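Local coordinates for Myo-inositol-1-phosphate synthase-related protein (Thermotoga maritima MSB8, PDB 3CIN) that belongs to the myo-inositol-1-phosphate synthase family and binds nicotinamide-adenine-dinucleotide on a Rossmann-type domain, at residues 45-50 / 340-345. Numbering follows the deposited sequence.
Sequences VPLARE and VRLGKI
The guanidinium of Arg341 meets Ala48 at its edge: the carbonyl oxygen of Ala48 lies in the guanidinium plane, at the edge bearing NH1 and NH2, and accepts from both. NH2 of Arg341 donates to Ala48 O over 2.8 Å, in the carbonyl plane and on a lone pair; NH1 meets the same Ala48 O almost head-on, in line with the carbonyl bond, over 2.9 Å. Sharing one acceptor bends both bonds, with N-H...O angles of 149° and 141°. CG1 of Val45 approaches Arg341 NH2 obliquely at 3.5 Å. The arginine chain turns at chi3 (-70°), which brings its NE back to Val337 O, while NH1 also donates to Ile53 O; together the bonds fix the rotation of the buried group, and Asp338, in a salt bridge with NH2, probably offsets its charge. Asp338 in turn accepts from Leu47 N, a second tie between helix and loop. Beside this polar grip the leucine side chains cross at about a right angle, Leu47 CD1 touching Leu342 CD2 at 4.1 Å. Ala48 presents its carbonyl rather than its methyl to the helix, where two turns overlap, type I from Val45 to Ala48 and type II' from Leu47 to Glu50. The loop belongs to the first beta-alpha-beta crossover (strand 14-19, helix 23-36, strand 58-65) of the Rossmann-type sheet, so helix 328-348, far along the chain, is tied to the nucleotide-binding domain. Tyr362 of helix 356-362 touches both leucines, helix 376-386 adds Met383 against Leu47 and Trp386 against Leu342, and Phe313 of a second subunit packs on Val45.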
# COMPACT_ATOMS: atom_id res chain seq x y z
N VAL A 45 -6.25 9.93 23.95
CA VAL A 45 -5.91 11.06 24.84
C VAL A 45 -4.51 10.76 25.40
O VAL A 45 -4.35 9.90 26.27
CB VAL A 45 -6.90 11.15 25.99
CG1 VAL A 45 -6.54 12.39 26.88
CG2 VAL A 45 -8.35 11.27 25.45
N PRO A 46 -3.48 11.42 24.85
CA PRO A 46 -2.11 11.01 25.20
C PRO A 46 -1.78 10.88 26.65
O PRO A 46 -1.20 9.84 27.03
CB PRO A 46 -1.24 12.04 24.47
CG PRO A 46 -2.08 12.40 23.27
CD PRO A 46 -3.46 12.47 23.81
N LEU A 47 -2.18 11.84 27.48
CA LEU A 47 -1.84 11.82 28.89
C LEU A 47 -2.94 11.20 29.74
O LEU A 47 -2.78 11.07 30.93
CB LEU A 47 -1.44 13.22 29.40
CG LEU A 47 -0.21 13.77 28.70
CD1 LEU A 47 -0.09 15.20 29.28
CD2 LEU A 47 1.03 12.91 28.92
N ALA A 48 -4.02 10.76 29.10
CA ALA A 48 -5.05 9.94 29.78
C ALA A 48 -5.35 10.48 31.17
O ALA A 48 -5.73 11.64 31.28
CB ALA A 48 -4.63 8.53 29.81
N ARG A 49 -5.24 9.66 32.20
CA ARG A 49 -5.58 10.05 33.57
C ARG A 49 -4.36 10.44 34.41
O ARG A 49 -4.44 10.45 35.65
CB ARG A 49 -6.36 8.96 34.25
CG ARG A 49 -7.69 8.67 33.61
CD ARG A 49 -8.47 7.72 34.50
NE ARG A 49 -9.32 6.89 33.66
CZ ARG A 49 -10.58 7.17 33.37
NH1 ARG A 49 -11.22 8.21 33.93
NH2 ARG A 49 -11.24 6.33 32.57
N GLU A 50 -3.26 10.77 33.75
CA GLU A 50 -2.01 11.14 34.46
C GLU A 50 -2.02 12.57 34.99
O GLU A 50 -1.20 12.92 35.83
CB GLU A 50 -0.80 10.97 33.56
CG GLU A 50 -0.57 9.55 33.13
CD GLU A 50 0.75 9.40 32.42
OE1 GLU A 50 1.77 9.29 33.14
OE2 GLU A 50 0.76 9.41 31.15
N VAL A 340 -6.81 21.22 26.75
CA VAL A 340 -7.54 22.04 27.69
C VAL A 340 -7.01 21.92 29.12
O VAL A 340 -6.99 22.90 29.86
CB VAL A 340 -9.08 21.80 27.65
CG1 VAL A 340 -9.66 22.11 26.26
CG2 VAL A 340 -9.47 20.41 28.18
N ARG A 341 -6.60 20.73 29.53
CA ARG A 341 -6.07 20.52 30.90
C ARG A 341 -4.67 21.12 31.01
O ARG A 341 -4.31 21.75 31.99
CB ARG A 341 -6.03 19.04 31.23
CG ARG A 341 -7.45 18.40 31.27
CD ARG A 341 -7.44 17.00 31.67
NE ARG A 341 -6.88 16.11 30.68
CZ ARG A 341 -6.59 14.81 30.91
NH1 ARG A 341 -6.80 14.24 32.12
NH2 ARG A 341 -6.07 14.09 29.93
N LEU A 342 -3.85 20.92 29.99
CA LEU A 342 -2.55 21.56 29.96
C LEU A 342 -2.66 23.09 29.91
O LEU A 342 -1.78 23.82 30.41
CB LEU A 342 -1.75 21.09 28.75
CG LEU A 342 -1.33 19.62 28.71
CD1 LEU A 342 -0.77 19.26 27.31
CD2 LEU A 342 -0.33 19.28 29.82
N GLY A 343 -3.70 23.61 29.28
CA GLY A 343 -3.90 25.07 29.26
C GLY A 343 -4.16 25.61 30.65
O GLY A 343 -3.66 26.67 31.01
N LYS A 344 -4.96 24.90 31.43
CA LYS A 344 -5.21 25.31 32.83
C LYS A 344 -3.93 25.24 33.69
O LYS A 344 -3.69 26.10 34.53
CB LYS A 344 -6.32 24.45 33.41
CG LYS A 344 -6.77 24.79 34.80
CD LYS A 344 -7.32 26.20 34.85
CE LYS A 344 -8.10 26.49 36.12
NZ LYS A 344 -7.43 26.01 37.35
N ILE A 345 -3.08 24.22 33.49
CA ILE A 345 -1.79 24.19 34.16
C ILE A 345 -0.91 25.39 33.77
O ILE A 345 -0.30 26.04 34.63
CB ILE A 345 -1.02 22.85 33.87
CG1 ILE A 345 -1.74 21.66 34.55
CG2 ILE A 345 0.40 22.92 34.36
CD1 ILE A 345 -1.34 20.27 34.01